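Local coordinates for predicted metal-dependent phosphohydrolase (Magnetospirillum magnetotacticum MS-1, PDB 3KH1), which probably hydrolyses phosphate esters with a metal-dependent HD domain, perhaps as a 5'-deoxynucleotidase that removes phosphate from deoxynucleoside monophosphates, at the interface of chains A and B. Numbering follows the deposited sequence. Chains: chain A/B, Predicted metal-dependent phosphohydrolase.

The interface of chains A and B. Residues chain A 24-25, 40, 42-43; chain B 32, 37, 40, 43, 46.
B:Glu43 starts toward A:Asn40 from a tight position, its CG flanked by its own backbone N and C (chi1 66°), and the extended chain carries the carboxylate to A:Asn40 and B:Arg37. A similar turn in A:Asn40 (chi1 77°) presents ND2 to that carboxylate. The two side chains run roughly perpendicular. A:Asn40 ND2, the amide nitrogen, donates to carboxylate oxygen B:Glu43 OE1 over 2.9 Å. It meets that oxygen nearly end-on to the C-O bond, and the hydrogen bond is bent. The twin joins B:Asn40 ND2 to A:Glu43 OE1, so the same bond is made in both directions across the two-fold axis. This patch belongs to the interface of two HD-domain copies in the deposited assembly; the structure alone does not show whether the dimer is biological.

B:Arg37 holds the B:Glu43 carboxylate end-on, in a salt bridge within its own chain. NH1 takes OE2 and NH2 takes OE1, both on syn lone pairs and near the guanidinium plane. OE1 thus accepts from both chains. OE2 also accepts from the backbone N of B:Asn40, which fixes the carboxylate further. An alanine in place of B:Glu43 would probably leave the B:Arg37 guanidinium without its charge partner and A:Asn40 ND2 without its acceptor across the interface.

B:Arg37 NH2 reaches across as well, to the backbone A:Lys24 O at 2.9 Å. That oxygen lies in the guanidinium plane, while the nitrogen sits above the carbonyl plane. B:Leu32 CD1 covers one guanidinium face, and its CD2 packs on A:Lys24 CD at 3.8 Å. The aliphatic stem of A:Lys24 runs past the B:Glu43 carboxylate. Where the two copies of helix 41-54 meet, the A:Ala42 CB methyl lies over one face of the B:Trp46 ring, near its six-membered part and 3.6 Å from CE3 of B:Trp46.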
loop_
_atom_site.group_PDB
_atom_site.type_symbol
_atom_site.label_atom_id
_atom_site.label_comp_id
_atom_site.label_asym_id
_atom_site.label_seq_id
_atom_site.Cartn_x
_atom_site.Cartn_y
_atom_site.Cartn_z
ATOM N N LYS A 24 -0.011 2.756 9.695
ATOM C CA LYS A 24 -0.376 4.081 9.191
ATOM C C LYS A 24 0.082 5.206 10.114
ATOM O O LYS A 24 0.204 6.334 9.629
ATOM C CB LYS A 24 -1.901 4.142 8.984
ATOM C CG LYS A 24 -2.387 3.154 7.888
ATOM C CD LYS A 24 -3.893 2.961 7.893
ATOM C CE LYS A 24 -4.315 1.821 6.979
ATOM N NZ LYS A 24 -5.800 1.540 7.068
ATOM N N THR A 25 0.384 4.890 11.358
ATOM C CA THR A 25 0.763 5.854 12.364
ATOM C C THR A 25 2.280 5.992 12.523
ATOM O O THR A 25 2.732 6.799 13.315
ATOM C CB THR A 25 0.151 5.459 13.802
ATOM O OG1 THR A 25 0.809 4.302 14.296
ATOM C CG2 THR A 25 -1.265 5.173 13.738
ATOM N N ASN A 40 4.034 8.457 5.966
ATOM C CA ASN A 40 3.907 7.347 6.863
ATOM C C ASN A 40 4.321 6.021 6.212
ATOM O O ASN A 40 4.433 5.903 4.988
ATOM C CB ASN A 40 2.528 7.306 7.563
ATOM C CG ASN A 40 1.416 6.794 6.683
ATOM O OD1 ASN A 40 1.465 5.650 6.168
ATOM N ND2 ASN A 40 0.342 7.586 6.550
ATOM N N ALA A 42 2.753 3.127 5.870
ATOM C CA ALA A 42 1.748 2.442 5.030
ATOM C C ALA A 42 1.716 3.086 3.657
ATOM O O ALA A 42 1.736 2.393 2.643
ATOM C CB ALA A 42 0.358 2.477 5.697
ATOM N N GLU A 43 1.657 4.414 3.592
ATOM C CA GLU A 43 1.583 5.066 2.272
ATOM C C GLU A 43 2.921 4.934 1.534
ATOM O O GLU A 43 2.921 4.834 0.322
ATOM C CB GLU A 43 1.112 6.452 2.363
ATOM C CG GLU A 43 2.019 7.295 3.036
ATOM C CD GLU A 43 1.381 8.701 3.534
ATOM O OE1 GLU A 43 0.183 9.036 3.377
ATOM O OE2 GLU A 43 2.146 9.394 4.108
ATOM N N LEU B 32 -8.792 6.499 11.376
ATOM C CA LEU B 32 -7.968 5.357 11.732
ATOM C C LEU B 32 -8.538 4.616 12.893
ATOM O O LEU B 32 -9.419 5.112 13.562
ATOM C CB LEU B 32 -6.542 5.774 12.007
ATOM C CG LEU B 32 -5.702 6.433 10.915
ATOM C CD1 LEU B 32 -4.296 6.597 11.492
ATOM C CD2 LEU B 32 -5.729 5.726 9.640
ATOM N N ARG B 37 -6.972 10.417 13.199
ATOM C CA ARG B 37 -7.042 11.209 11.971
ATOM C C ARG B 37 -7.809 10.407 10.941
ATOM O O ARG B 37 -8.030 9.196 11.068
ATOM C CB ARG B 37 -5.626 11.542 11.462
ATOM C CG ARG B 37 -4.820 10.342 11.048
ATOM C CD ARG B 37 -3.491 10.811 10.387
ATOM N NE ARG B 37 -2.643 9.692 10.019
ATOM C CZ ARG B 37 -2.850 8.899 8.973
ATOM N NH1 ARG B 37 -3.886 9.083 8.151
ATOM N NH2 ARG B 37 -2.026 7.880 8.740
ATOM N N ASN B 40 -6.282 8.106 4.537
ATOM C CA ASN B 40 -6.123 8.560 3.165
ATOM C C ASN B 40 -6.176 7.415 2.155
ATOM O O ASN B 40 -6.094 6.234 2.488
ATOM C CB ASN B 40 -4.894 9.454 2.963
ATOM C CG ASN B 40 -3.563 8.721 2.998
ATOM O OD1 ASN B 40 -3.329 7.834 2.151
ATOM N ND2 ASN B 40 -2.697 9.040 3.960
ATOM N N GLU B 43 -2.805 4.938 1.849
ATOM C CA GLU B 43 -2.627 3.957 2.885
ATOM C C GLU B 43 -3.796 2.955 2.877
ATOM O O GLU B 43 -3.624 1.783 3.230
ATOM C CB GLU B 43 -2.445 4.615 4.226
ATOM C CG GLU B 43 -3.662 5.374 4.730
ATOM C CD GLU B 43 -3.392 6.332 5.867
ATOM O OE1 GLU B 43 -2.252 6.375 6.362
ATOM O OE2 GLU B 43 -4.334 7.024 6.269
ATOM N N TRP B 46 -2.778 0.447 0.224
ATOM C CA TRP B 46 -1.793 -0.420 0.808
ATOM C C TRP B 46 -2.493 -1.563 1.607
ATOM O O TRP B 46 -2.177 -2.751 1.468
ATOM C CB TRP B 46 -0.900 0.340 1.832
ATOM C CG TRP B 46 -0.132 -0.584 2.731
ATOM C CD1 TRP B 46 0.983 -1.313 2.423
ATOM C CD2 TRP B 46 -0.485 -0.954 4.080
ATOM N NE1 TRP B 46 1.332 -2.115 3.485
ATOM C CE2 TRP B 46 0.433 -1.923 4.488
ATOM C CE3 TRP B 46 -1.515 -0.563 4.976
ATOM C CZ2 TRP B 46 0.403 -2.491 5.759
ATOM C CZ3 TRP B 46 -1.545 -1.140 6.227
ATOM C CH2 TRP B 46 -0.589 -2.073 6.597
#